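Local coordinates for hypothetical protein PH1109 (Pyrococcus horikoshii, PDB 2D59), which is of unknown function but belongs to the CoA-binding domain family, folding as a Rossmann-like alpha/beta protein around a five-stranded parallel sheet, at residues A[40-43]-A[44-48]; A[135-138]-A[139-143]; A[116-119]-A[120-124]; A[89-92]-A[93-97]; A[67-70]-A[71-75]. All coordinates share one frame; numbering follows the deposited sequence.

In the fold
The five contacts belong to one Rossmann-like domain built on a parallel sheet with strand order 51-55, 24-28, 80-83, 104-107, 126-129. Along the chain they come as contacts 1, 5, 4, 3 and 2. Contacts 1, 4 and 3 lie on helices 37-47, 87-100 and 114-122, each a beta-alpha-beta crossover; contact 2 lies on the last helix, 133-141, and contact 5 is a turn before strand 80-83. Neighbouring contacts touch: 3 and 4 (centres about 10 Å apart), 4 and 5 (centres about 12 Å, Gln96 to Val71), 1 and 2 (centres about 13 Å, Tyr44 to His137). Contacts 1 and 3 have centres about 27 Å apart. The helices flank the sheet, as in a Rossmann-like fold.

Contact 1. Residues A[40-43]-A[44-48]; sequences IVMK and YLLEH
Helix 37-47 is the crossover of the beta-alpha-beta unit between strands 24-28 and 51-55, and along it Val41 and Leu45 lie side by side one turn apart. Val41 CG1 meets Leu45 CD1 at 3.9 Å; with CG1 anti to the backbone N (chi1 178°), the methyl leans toward the next turn. Met42 runs out extended and its CE reaches Leu46 CD1 at 4.1 Å. Val41, Met42 and Leu45 are buried, as suits apolar chains, and the last two also pack on Leu27 and Val52; Leu46 is the partly exposed edge of this stripe. Lys43 and Glu47 are exposed to solvent, where charged residues suit, and cross at a slant, Lys43 CE 3.3 Å from Glu47 OE1, but NZ stays 4.5 Å from OE1, longer than a salt bridge. Leu45 N bonds to Val41 O at 2.9 Å. At the C-terminal end His48 ND1 donates to Tyr44 O at 2.9 Å, which lies in the imidazole plane, while the same nitrogen sits 3.5 Å above the centre of the Tyr44 ring. Tyr44 OH is hydrogen-bonded to His137 ND1. A carbonyl of the last turn thus gains a side-chain donor, and the bond implies that ND1 of His48 carries a proton.

Contact 2. Residues A[135-138]-A[139-143]; sequences REHE and RLLGE
Glu136 and Arg139 run alongside each other in the same direction, and the guanidinium grips the carboxylate side-on with two nitrogens. Arg139 NE reaches Glu136 OE1 at 2.8 Å, nearly straight (165°), with the oxygen close to the guanidinium plane but the nitrogen above the carboxylate plane. Arg139 NH1 meets Glu136 OE2 at 2.8 Å on its syn side, by a more bent path, consistent with the two planes being 54° apart. Two features bring the groups together: Glu136 is bent at chi2, and Arg139 holds CG between its backbone N and carbonyl carbon (chi1 78°), from where the chain runs extended to NE. One face of the guanidinium is backed by Leu140 CG, 4.0 Å above it. On another side of the helix, Leu141 CB stands over the centre of the His137 ring, 4.2 Å from its centroid, in a CH-pi contact, while Leu141 CD1 comes to 3.7 Å from His137 CD2; the ring's ND1 is hydrogen-bonded to Tyr44 OH. Outside this shell, Arg131 makes a salt bridge to Glu136 OE2 and Asp12 one to Arg139 NH1, an alternating chain of charges likely to favour the ionised forms. The arrangement is an i to i+3 intrahelical salt bridge near the end of the C-terminal helix 133-141, whose Leu140 side packs on Ile15 of helix 12-21.

Contact 3. Residues A[116-119]-A[120-124]; sequences ASKK and ADEAG
Asp121 N gives its hydrogen to Ser117 O at 2.8 Å, the shortest sound polar bond here and one of the i to i+4 bonds of helix 114-122. Glu122 N follows on Lys118 O at 2.9 Å, in a rather straight bond (163°). The next one is weaker: Ala123 N meets Lys119 O at 3.1 Å with an angle of only 126°, a sign that the helix is ending. Gly124 then turns to positive phi (91°) and its N bonds to Asp121 O at 2.9 Å, completing a Schellman motif; at these backbone angles any side chain would collide with the carbonyl oxygen of Ala123, a strain glycine avoids. Among the side chains, Lys118 and Glu122 cross on the exposed side. Lys118 is fully extended, and its CE passes 3.9 Å from Glu122 OE2, while NZ and OE2 remain 4.9 Å apart. The aliphatic part of Glu122 lies close to the backbone, CG 3.1 Å from Lys118 O. On the inner side small residues let the helix approach its neighbours: Ala116 packs on Thr90, and Ala120 on Val94 of helix 87-100 and Val105 of the sheet. Lys119, bent at chi3, sends NZ to a salt bridge with Glu95 of helix 87-100, and Ser117 OG is hydrogen-bonded to Tyr112 OH. The Lys118-Glu122 pair can therefore contribute at most a loose electrostatic attraction at the surface, whereas the neighbouring lysine carries the close ionic tie between the two helices.

Contact 4. Residues A[89-92]-A[93-97]; sequences LTME and YVEQA
Glu92 lies along one face of the Tyr93 ring on helix 87-100, the crossover of the beta-alpha-beta unit joining strands 80-83 and 104-107. As modelled, Glu92 CG lies 3.9 Å from the centroid of the Tyr93 ring, 28° off the normal, a CH-pi contact, but it also sits too close to Leu89 O, and its exact position is doubtful. The carboxylate continues over the ring with its plane 29° from it, Glu92 CD 3.7 Å from Tyr93 CE1. In the model, CG takes the position between backbone N and carbonyl carbon (chi1 66°), which lays the chain along the ring. Leu89 O approaches the ring obliquely, 3.3 Å from Tyr93 CD1. Tyrosine suits the place because it fills a buried site against Leu83, Val85 and Pro57. On another side of the helix, Met91 bends at chi2 and chi3 and crosses Glu95, whose OE1 rests 3.6 Å from Met91 CG and 3.8 Å from SD; the polar partner of OE1 is Lys119. Gln96 faces the loop at 67-75, where its OE1 accepts a hydrogen bond from Val71 N and a weak one from Ser70 OG, a task an amide oxygen does well. Val94, branched and buried, packs on helix 114-122. Its N bonds to Thr90 O at 2.8 Å, and Val94 CG2 lies against the same oxygen at 3.0 Å.

Contact 5. Residues A[67-70]-A[71-75]; sequences CYPS and VLDIP
Ser70 takes two backbone N-H groups, those of Leu72 and Asp73, and these hydrogen bonds are the first kind of interaction in the turn. Ser70 OG, held anti to the backbone N (chi1 165°), accepts from Leu72 N at 3.2 Å, which makes an ST turn. Ser70 O takes Asp73 N, also at 3.2 Å, the donor standing 66° out of the carbonyl plane rather than on a lone pair. Serine suits the position, since its short side chain can fold back to a nearby amide. Ring contacts form the second kind. The Tyr68 ring is covered on one face by Ile74, whose CA lies 4.1 Å from the centroid, 12° off the normal, a CH-pi contact; CG1 of the same residue adds apolar packing at 3.8 Å from Tyr68 CD1. Pro75 comes in obliquely, its compact, puckered ring lying against the phenol end; Pro75 CD is 3.5 Å from Tyr68 CZ. Third, Asp73 turns its carboxylate back over the start of the turn, OD2 3.1 Å from Ser70 CB and 3.2 Å from Pro69 CG, while its CB is 3.9 Å from Tyr68 CD2. Beyond the turn, Ile74 packs on Tyr53 and Ala26 of the parallel sheet, and Val71 on Val28 and on Lys100 of helix 87-100, so the loop before strand 80-83 is anchored on both. Polar bonds thus fix the bend at its start, whereas dispersion closes it, the Tyr68 ring packing on Ile74 and Pro75 at the far end of the turn.

Contact 1. Residues A[40-43]-A[44-48]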
loop_
_atom_site.group_PDB
_atom_site.type_symbol
_atom_site.label_atom_id
_atom_site.label_comp_id
_atom_site.label_asym_id
_atom_site.label_seq_id
_atom_site.Cartn_x
_atom_site.Cartn_y
_atom_site.Cartn_z
ATOM N N ILE A 40 8.154 3.148 -8.978
ATOM C CA ILE A 40 7.961 4.591 -9.048
ATOM C C ILE A 40 7.385 5.135 -7.736
ATOM O O ILE A 40 7.905 6.102 -7.167
ATOM C CB ILE A 40 7.002 4.942 -10.195
ATOM C CG1 ILE A 40 7.627 4.520 -11.528
ATOM C CG2 ILE A 40 6.696 6.441 -10.189
ATOM C CD1 ILE A 40 6.684 4.619 -12.703
ATOM N N VAL A 41 6.316 4.506 -7.260
ATOM C CA VAL A 41 5.667 4.940 -6.024
ATOM C C VAL A 41 6.550 4.714 -4.797
ATOM O O VAL A 41 6.659 5.582 -3.930
ATOM C CB VAL A 41 4.314 4.218 -5.831
ATOM C CG1 VAL A 41 3.676 4.643 -4.518
ATOM C CG2 VAL A 41 3.383 4.543 -6.996
ATOM N N MET A 42 7.196 3.557 -4.711
ATOM C CA MET A 42 8.054 3.310 -3.558
ATOM C C MET A 42 9.181 4.336 -3.490
ATOM O O MET A 42 9.495 4.861 -2.423
ATOM C CB MET A 42 8.653 1.904 -3.614
ATOM C CG MET A 42 9.486 1.571 -2.388
ATOM S SD MET A 42 9.944 -0.176 -2.340
ATOM C CE MET A 42 11.186 -0.158 -1.037
ATOM N N LYS A 43 9.793 4.622 -4.635
ATOM C CA LYS A 43 10.886 5.583 -4.677
ATOM C C LYS A 43 10.409 6.931 -4.139
ATOM O O LYS A 43 11.091 7.570 -3.340
ATOM C CB LYS A 43 11.393 5.732 -6.113
ATOM C CG LYS A 43 12.586 6.662 -6.263
ATOM C CD LYS A 43 13.053 6.714 -7.710
ATOM C CE LYS A 43 14.204 7.687 -7.894
ATOM N NZ LYS A 43 14.639 7.748 -9.317
ATOM N N TYR A 44 9.225 7.343 -4.578
ATOM C CA TYR A 44 8.639 8.611 -4.154
ATOM C C TYR A 44 8.386 8.618 -2.647
ATOM O O TYR A 44 8.696 9.596 -1.960
ATOM C CB TYR A 44 7.330 8.852 -4.918
ATOM C CG TYR A 44 6.601 10.117 -4.525
ATOM C CD1 TYR A 44 5.750 10.142 -3.421
ATOM C CD2 TYR A 44 6.778 11.297 -5.250
ATOM C CE1 TYR A 44 5.091 11.313 -3.045
ATOM C CE2 TYR A 44 6.126 12.471 -4.883
ATOM C CZ TYR A 44 5.287 12.472 -3.781
ATOM O OH TYR A 44 4.657 13.639 -3.406
ATOM N N LEU A 45 7.825 7.527 -2.133
ATOM C CA LEU A 45 7.538 7.433 -0.704
ATOM C C LEU A 45 8.814 7.504 0.130
ATOM O O LEU A 45 8.854 8.177 1.157
ATOM C CB LEU A 45 6.776 6.141 -0.396
ATOM C CG LEU A 45 5.372 6.042 -1.001
ATOM C CD1 LEU A 45 4.794 4.663 -0.745
ATOM C CD2 LEU A 45 4.477 7.121 -0.397
ATOM N N LEU A 46 9.863 6.815 -0.309
ATOM C CA LEU A 46 11.118 6.845 0.424
ATOM C C LEU A 46 11.662 8.268 0.443
ATOM O O LEU A 46 12.173 8.732 1.461
ATOM C CB LEU A 46 12.141 5.908 -0.227
ATOM C CG LEU A 46 11.885 4.410 -0.057
ATOM C CD1 LEU A 46 12.884 3.618 -0.889
ATOM C CD2 LEU A 46 12.001 4.033 1.411
ATOM N N GLU A 47 11.541 8.954 -0.689
ATOM C CA GLU A 47 12.030 10.320 -0.802
ATOM C C GLU A 47 11.192 11.297 0.015
ATOM O O GLU A 47 11.613 12.426 0.255
ATOM C CB GLU A 47 12.062 10.747 -2.273
ATOM C CG GLU A 47 13.110 9.999 -3.091
ATOM C CD GLU A 47 12.978 10.224 -4.584
ATOM O OE1 GLU A 47 13.828 9.705 -5.339
ATOM O OE2 GLU A 47 12.026 10.913 -5.007
ATOM N N HIS A 48 10.022 10.856 0.462
ATOM C CA HIS A 48 9.164 11.722 1.256
ATOM C C HIS A 48 8.988 11.301 2.713
ATOM O O HIS A 48 7.945 11.537 3.332
ATOM C CB HIS A 48 7.818 11.906 0.555
ATOM C CG HIS A 48 7.888 12.848 -0.607
ATOM N ND1 HIS A 48 8.363 12.475 -1.845
ATOM C CD2 HIS A 48 7.622 14.174 -0.687
ATOM C CE1 HIS A 48 8.389 13.533 -2.640
ATOM N NE2 HIS A 48 7.946 14.574 -1.961
#

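Contact 2. Residues A[135-138]-A[139-143]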
loop_
_atom_site.group_PDB
_atom_site.type_symbol
_atom_site.label_atom_id
_atom_site.label_comp_id
_atom_site.label_asym_id
_atom_site.label_seq_id
_atom_site.Cartn_x
_atom_site.Cartn_y
_atom_site.Cartn_z
ATOM N N ARG A 135 0.310 9.762 -6.245
ATOM C CA ARG A 135 -0.576 10.746 -6.846
ATOM C C ARG A 135 -1.326 11.524 -5.770
ATOM O O ARG A 135 -1.412 12.753 -5.826
ATOM C CB ARG A 135 -1.586 10.061 -7.768
ATOM C CG ARG A 135 -2.269 11.019 -8.734
ATOM C CD ARG A 135 -1.803 10.772 -10.164
ATOM N NE ARG A 135 -2.493 9.636 -10.772
ATOM C CZ ARG A 135 -2.137 9.073 -11.924
ATOM N NH1 ARG A 135 -2.829 8.049 -12.404
ATOM N NH2 ARG A 135 -1.082 9.525 -12.590
ATOM N N GLU A 136 -1.876 10.801 -4.799
ATOM C CA GLU A 136 -2.621 11.434 -3.714
ATOM C C GLU A 136 -1.716 12.336 -2.883
ATOM O O GLU A 136 -2.097 13.453 -2.517
ATOM C CB GLU A 136 -3.262 10.368 -2.817
ATOM C CG GLU A 136 -4.374 9.567 -3.474
ATOM C CD GLU A 136 -5.466 10.450 -4.047
ATOM O OE1 GLU A 136 -5.365 10.831 -5.231
ATOM O OE2 GLU A 136 -6.419 10.772 -3.308
ATOM N N HIS A 137 -0.511 11.862 -2.586
ATOM C CA HIS A 137 0.412 12.661 -1.797
ATOM C C HIS A 137 0.751 13.949 -2.537
ATOM O O HIS A 137 0.696 15.040 -1.968
ATOM C CB HIS A 137 1.682 11.863 -1.500
ATOM C CG HIS A 137 2.603 12.540 -0.534
ATOM N ND1 HIS A 137 3.451 13.560 -0.905
ATOM C CD2 HIS A 137 2.792 12.356 0.794
ATOM C CE1 HIS A 137 4.125 13.974 0.152
ATOM N NE2 HIS A 137 3.745 13.261 1.196
ATOM N N GLU A 138 1.084 13.823 -3.815
ATOM C CA GLU A 138 1.424 14.987 -4.621
ATOM C C GLU A 138 0.319 16.036 -4.663
ATOM O O GLU A 138 0.574 17.220 -4.439
ATOM C CB GLU A 138 1.755 14.562 -6.056
ATOM C CG GLU A 138 3.132 13.946 -6.226
ATOM C CD GLU A 138 3.390 13.484 -7.651
ATOM O OE1 GLU A 138 4.555 13.177 -7.976
ATOM O OE2 GLU A 138 2.425 13.423 -8.442
ATOM N N ARG A 139 -0.907 15.608 -4.946
ATOM C CA ARG A 139 -2.013 16.555 -5.053
ATOM C C ARG A 139 -2.596 17.049 -3.732
ATOM O O ARG A 139 -3.148 18.148 -3.672
ATOM C CB ARG A 139 -3.133 15.964 -5.919
ATOM C CG ARG A 139 -4.013 14.952 -5.221
ATOM C CD ARG A 139 -5.061 14.371 -6.172
ATOM N NE ARG A 139 -6.001 13.519 -5.453
ATOM C CZ ARG A 139 -7.020 13.972 -4.726
ATOM N NH1 ARG A 139 -7.814 13.120 -4.093
ATOM N NH2 ARG A 139 -7.264 15.275 -4.659
ATOM N N LEU A 140 -2.466 16.260 -2.672
ATOM C CA LEU A 140 -3.020 16.657 -1.381
ATOM C C LEU A 140 -2.026 17.298 -0.423
ATOM O O LEU A 140 -2.408 18.134 0.400
ATOM C CB LEU A 140 -3.670 15.454 -0.697
ATOM C CG LEU A 140 -4.854 14.827 -1.439
ATOM C CD1 LEU A 140 -5.271 13.536 -0.746
ATOM C CD2 LEU A 140 -6.013 15.811 -1.481
ATOM N N LEU A 141 -0.757 16.916 -0.522
ATOM C CA LEU A 141 0.262 17.454 0.372
ATOM C C LEU A 141 1.420 18.140 -0.353
ATOM O O LEU A 141 2.248 18.800 0.277
ATOM C CB LEU A 141 0.802 16.332 1.262
ATOM C CG LEU A 141 -0.204 15.651 2.200
ATOM C CD1 LEU A 141 0.398 14.388 2.794
ATOM C CD2 LEU A 141 -0.605 16.625 3.305
ATOM N N GLY A 142 1.474 17.981 -1.671
ATOM C CA GLY A 142 2.537 18.587 -2.453
ATOM C C GLY A 142 2.310 20.056 -2.755
ATOM O O GLY A 142 1.305 20.636 -2.344
ATOM N N GLU A 143 3.248 20.659 -3.480
ATOM C CA GLU A 143 3.159 22.070 -3.838
ATOM C C GLU A 143 2.448 22.300 -5.171
ATOM O O GLU A 143 2.054 21.348 -5.848
ATOM C CB GLU A 143 4.564 22.679 -3.885
ATOM C CG GLU A 143 5.285 22.660 -2.545
ATOM C CD GLU A 143 6.726 23.122 -2.648
ATOM O OE1 GLU A 143 6.961 24.231 -3.172
ATOM O OE2 GLU A 143 7.622 22.377 -2.200
#

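Contact 3. Residues A[116-119]-A[120-124]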
loop_
_atom_site.group_PDB
_atom_site.type_symbol
_atom_site.label_atom_id
_atom_site.label_comp_id
_atom_site.label_asym_id
_atom_site.label_seq_id
_atom_site.Cartn_x
_atom_site.Cartn_y
_atom_site.Cartn_z
ATOM N N ALA A 116 -11.820 -9.457 -1.262
ATOM C CA ALA A 116 -10.680 -9.159 -0.402
ATOM C C ALA A 116 -10.949 -7.892 0.408
ATOM O O ALA A 116 -10.618 -7.813 1.591
ATOM C CB ALA A 116 -9.425 -8.985 -1.245
ATOM N N SER A 117 -11.555 -6.900 -0.237
ATOM C CA SER A 117 -11.873 -5.641 0.424
ATOM C C SER A 117 -12.908 -5.857 1.520
ATOM O O SER A 117 -12.817 -5.269 2.597
ATOM C CB SER A 117 -12.414 -4.635 -0.594
ATOM O OG SER A 117 -12.784 -3.421 0.035
ATOM N N LYS A 118 -13.892 -6.706 1.241
ATOM C CA LYS A 118 -14.946 -6.989 2.208
ATOM C C LYS A 118 -14.368 -7.597 3.481
ATOM O O LYS A 118 -14.718 -7.189 4.586
ATOM C CB LYS A 118 -15.978 -7.941 1.604
ATOM C CG LYS A 118 -17.137 -8.268 2.530
ATOM C CD LYS A 118 -18.151 -9.165 1.839
ATOM C CE LYS A 118 -19.316 -9.494 2.757
ATOM N NZ LYS A 118 -20.343 -10.334 2.077
ATOM N N LYS A 119 -13.477 -8.570 3.322
ATOM C CA LYS A 119 -12.861 -9.213 4.475
ATOM C C LYS A 119 -12.080 -8.180 5.279
ATOM O O LYS A 119 -12.154 -8.147 6.508
ATOM C CB LYS A 119 -11.933 -10.343 4.022
ATOM C CG LYS A 119 -11.293 -11.121 5.164
ATOM C CD LYS A 119 -10.538 -12.338 4.657
ATOM C CE LYS A 119 -11.479 -13.345 4.014
ATOM N NZ LYS A 119 -10.751 -14.542 3.509
ATOM N N ALA A 120 -11.342 -7.326 4.578
ATOM C CA ALA A 120 -10.560 -6.290 5.236
ATOM C C ALA A 120 -11.478 -5.360 6.023
ATOM O O ALA A 120 -11.188 -5.004 7.164
ATOM C CB ALA A 120 -9.773 -5.495 4.203
ATOM N N ASP A 121 -12.588 -4.969 5.404
ATOM C CA ASP A 121 -13.544 -4.074 6.044
ATOM C C ASP A 121 -14.173 -4.711 7.277
ATOM O O ASP A 121 -14.306 -4.066 8.314
ATOM C CB ASP A 121 -14.642 -3.669 5.055
ATOM C CG ASP A 121 -15.717 -2.805 5.695
ATOM O OD1 ASP A 121 -15.370 -1.805 6.362
ATOM O OD2 ASP A 121 -16.913 -3.124 5.528
ATOM N N GLU A 122 -14.560 -5.977 7.162
ATOM C CA GLU A 122 -15.169 -6.679 8.285
ATOM C C GLU A 122 -14.175 -6.832 9.433
ATOM O O GLU A 122 -14.566 -7.056 10.579
ATOM C CB GLU A 122 -15.664 -8.058 7.843
ATOM C CG GLU A 122 -16.748 -8.010 6.777
ATOM C CD GLU A 122 -17.300 -9.381 6.441
ATOM O OE1 GLU A 122 -16.507 -10.273 6.071
ATOM O OE2 GLU A 122 -18.530 -9.564 6.545
ATOM N N ALA A 123 -12.889 -6.703 9.121
ATOM C CA ALA A 123 -11.843 -6.826 10.130
ATOM C C ALA A 123 -11.500 -5.478 10.759
ATOM O O ALA A 123 -10.627 -5.395 11.626
ATOM C CB ALA A 123 -10.597 -7.450 9.517
ATOM N N GLY A 124 -12.183 -4.425 10.320
ATOM C CA GLY A 124 -11.939 -3.102 10.868
ATOM C C GLY A 124 -10.891 -2.287 10.133
ATOM O O GLY A 124 -10.509 -1.208 10.585
#

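Contact 4. Residues A[89-92]-A[93-97]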
loop_
_atom_site.group_PDB
_atom_site.type_symbol
_atom_site.label_atom_id
_atom_site.label_comp_id
_atom_site.label_asym_id
_atom_site.label_seq_id
_atom_site.Cartn_x
_atom_site.Cartn_y
_atom_site.Cartn_z
ATOM N N LEU A 89 -4.938 -11.832 -6.423
ATOM C CA LEU A 89 -3.876 -12.082 -5.454
ATOM C C LEU A 89 -3.950 -11.216 -4.199
ATOM O O LEU A 89 -3.208 -11.442 -3.244
ATOM C CB LEU A 89 -2.513 -11.885 -6.119
ATOM C CG LEU A 89 -2.234 -12.739 -7.358
ATOM C CD1 LEU A 89 -0.895 -12.342 -7.962
ATOM C CD2 LEU A 89 -2.243 -14.212 -6.978
ATOM N N THR A 90 -4.841 -10.230 -4.193
ATOM C CA THR A 90 -4.959 -9.348 -3.040
ATOM C C THR A 90 -5.544 -10.021 -1.804
ATOM O O THR A 90 -5.242 -9.623 -0.680
ATOM C CB THR A 90 -5.809 -8.106 -3.369
ATOM O OG1 THR A 90 -7.151 -8.502 -3.675
ATOM C CG2 THR A 90 -5.213 -7.363 -4.558
ATOM N N MET A 91 -6.378 -11.038 -2.003
ATOM C CA MET A 91 -6.984 -11.732 -0.872
ATOM C C MET A 91 -5.922 -12.265 0.084
ATOM O O MET A 91 -5.993 -12.043 1.290
ATOM C CB MET A 91 -7.862 -12.886 -1.361
ATOM C CG MET A 91 -8.510 -13.685 -0.238
ATOM S SD MET A 91 -9.525 -12.676 0.866
ATOM C CE MET A 91 -11.132 -12.829 0.079
ATOM N N GLU A 92 -4.933 -12.964 -0.460
ATOM C CA GLU A 92 -3.868 -13.523 0.363
ATOM C C GLU A 92 -3.180 -12.434 1.186
ATOM O O GLU A 92 -2.935 -12.610 2.377
ATOM C CB GLU A 92 -2.843 -14.245 -0.520
ATOM C CG GLU A 92 -2.062 -13.335 -1.450
ATOM C CD GLU A 92 -1.225 -14.099 -2.456
ATOM O OE1 GLU A 92 -0.406 -14.946 -2.036
ATOM O OE2 GLU A 92 -1.386 -13.849 -3.669
ATOM N N TYR A 93 -2.883 -11.304 0.553
ATOM C CA TYR A 93 -2.219 -10.207 1.242
ATOM C C TYR A 93 -3.122 -9.465 2.219
ATOM O O TYR A 93 -2.643 -8.882 3.191
ATOM C CB TYR A 93 -1.612 -9.240 0.223
ATOM C CG TYR A 93 -0.445 -9.851 -0.513
ATOM C CD1 TYR A 93 -0.544 -10.192 -1.860
ATOM C CD2 TYR A 93 0.746 -10.136 0.153
ATOM C CE1 TYR A 93 0.517 -10.805 -2.526
ATOM C CE2 TYR A 93 1.808 -10.748 -0.500
ATOM C CZ TYR A 93 1.687 -11.080 -1.838
ATOM O OH TYR A 93 2.734 -11.693 -2.486
ATOM N N VAL A 94 -4.428 -9.479 1.965
ATOM C CA VAL A 94 -5.364 -8.826 2.869
ATOM C C VAL A 94 -5.406 -9.641 4.157
ATOM O O VAL A 94 -5.408 -9.089 5.254
ATOM C CB VAL A 94 -6.785 -8.754 2.270
ATOM C CG1 VAL A 94 -7.782 -8.320 3.336
ATOM C CG2 VAL A 94 -6.804 -7.771 1.115
ATOM N N GLU A 95 -5.439 -10.962 4.010
ATOM C CA GLU A 95 -5.462 -11.858 5.156
ATOM C C GLU A 95 -4.202 -11.630 5.984
ATOM O O GLU A 95 -4.239 -11.662 7.215
ATOM C CB GLU A 95 -5.540 -13.312 4.680
ATOM C CG GLU A 95 -6.852 -13.643 3.978
ATOM C CD GLU A 95 -6.884 -15.044 3.399
ATOM O OE1 GLU A 95 -7.952 -15.452 2.897
ATOM O OE2 GLU A 95 -5.846 -15.737 3.441
ATOM N N GLN A 96 -3.088 -11.389 5.297
ATOM C CA GLN A 96 -1.817 -11.124 5.960
ATOM C C GLN A 96 -1.898 -9.792 6.692
ATOM O O GLN A 96 -1.500 -9.681 7.850
ATOM C CB GLN A 96 -0.682 -11.073 4.936
ATOM C CG GLN A 96 -0.187 -12.427 4.466
ATOM C CD GLN A 96 0.852 -12.307 3.374
ATOM O OE1 GLN A 96 1.637 -11.357 3.351
ATOM N NE2 GLN A 96 0.872 -13.274 2.464
ATOM N N ALA A 97 -2.413 -8.776 6.004
ATOM C CA ALA A 97 -2.556 -7.448 6.590
ATOM C C ALA A 97 -3.410 -7.534 7.851
ATOM O O ALA A 97 -3.147 -6.853 8.837
ATOM C CB ALA A 97 -3.203 -6.499 5.582
#

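Contact 5. Residues A[67-70]-A[71-75]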
loop_
_atom_site.group_PDB
_atom_site.type_symbol
_atom_site.label_atom_id
_atom_site.label_comp_id
_atom_site.label_asym_id
_atom_site.label_seq_id
_atom_site.Cartn_x
_atom_site.Cartn_y
_atom_site.Cartn_z
ATOM N N CYS A 67 13.561 -6.816 1.158
ATOM C CA CYS A 67 12.247 -7.212 0.665
ATOM C C CYS A 67 11.806 -8.552 1.250
ATOM O O CYS A 67 12.538 -9.538 1.178
ATOM C CB CYS A 67 12.279 -7.287 -0.860
ATOM S SG CYS A 67 10.662 -7.442 -1.637
ATOM N N TYR A 68 10.606 -8.580 1.827
ATOM C CA TYR A 68 10.074 -9.793 2.443
ATOM C C TYR A 68 9.085 -10.542 1.546
ATOM O O TYR A 68 8.389 -9.940 0.729
ATOM C CB TYR A 68 9.403 -9.445 3.777
ATOM C CG TYR A 68 10.312 -8.722 4.747
ATOM C CD1 TYR A 68 10.608 -7.367 4.582
ATOM C CD2 TYR A 68 10.901 -9.399 5.812
ATOM C CE1 TYR A 68 11.471 -6.705 5.455
ATOM C CE2 TYR A 68 11.766 -8.749 6.690
ATOM C CZ TYR A 68 12.046 -7.406 6.508
ATOM O OH TYR A 68 12.901 -6.769 7.380
ATOM N N PRO A 69 9.022 -11.877 1.682
ATOM C CA PRO A 69 8.105 -12.681 0.868
ATOM C C PRO A 69 6.650 -12.561 1.319
ATOM O O PRO A 69 5.731 -12.884 0.568
ATOM C CB PRO A 69 8.654 -14.095 1.033
ATOM C CG PRO A 69 9.163 -14.078 2.433
ATOM C CD PRO A 69 9.876 -12.742 2.517
ATOM N N SER A 70 6.452 -12.092 2.547
ATOM C CA SER A 70 5.117 -11.924 3.113
ATOM C C SER A 70 5.059 -10.731 4.059
ATOM O O SER A 70 6.066 -10.348 4.655
ATOM C CB SER A 70 4.702 -13.187 3.870
ATOM O OG SER A 70 3.587 -12.932 4.707
ATOM N N VAL A 71 3.872 -10.148 4.199
ATOM C CA VAL A 71 3.684 -9.002 5.081
ATOM C C VAL A 71 3.970 -9.365 6.536
ATOM O O VAL A 71 4.516 -8.559 7.292
ATOM C CB VAL A 71 2.243 -8.449 4.985
ATOM C CG1 VAL A 71 2.036 -7.355 6.018
ATOM C CG2 VAL A 71 1.984 -7.908 3.588
ATOM N N LEU A 72 3.598 -10.581 6.923
ATOM C CA LEU A 72 3.806 -11.045 8.289
ATOM C C LEU A 72 5.279 -11.238 8.645
ATOM O O LEU A 72 5.634 -11.261 9.824
ATOM C CB LEU A 72 3.044 -12.353 8.522
ATOM C CG LEU A 72 1.517 -12.245 8.546
ATOM C CD1 LEU A 72 0.904 -13.623 8.744
ATOM C CD2 LEU A 72 1.089 -11.307 9.666
ATOM N N ASP A 73 6.132 -11.375 7.633
ATOM C CA ASP A 73 7.561 -11.566 7.868
ATOM C C ASP A 73 8.255 -10.275 8.287
ATOM O O ASP A 73 9.359 -10.304 8.831
ATOM C CB ASP A 73 8.244 -12.124 6.617
ATOM C CG ASP A 73 7.765 -13.514 6.263
ATOM O OD1 ASP A 73 7.696 -14.365 7.174
ATOM O OD2 ASP A 73 7.468 -13.761 5.077
ATOM N N ILE A 74 7.610 -9.145 8.026
ATOM C CA ILE A 74 8.176 -7.852 8.386
ATOM C C ILE A 74 8.235 -7.718 9.903
ATOM O O ILE A 74 7.224 -7.857 10.587
ATOM C CB ILE A 74 7.326 -6.703 7.808
ATOM C CG1 ILE A 74 7.304 -6.808 6.285
ATOM C CG2 ILE A 74 7.894 -5.360 8.244
ATOM C CD1 ILE A 74 6.319 -5.868 5.612
ATOM N N PRO A 75 9.431 -7.449 10.449
ATOM C CA PRO A 75 9.637 -7.294 11.894
ATOM C C PRO A 75 8.905 -6.095 12.496
ATOM O O PRO A 75 8.257 -6.207 13.535
ATOM C CB PRO A 75 11.156 -7.138 12.015
ATOM C CG PRO A 75 11.682 -7.825 10.797
ATOM C CD PRO A 75 10.715 -7.387 9.734
#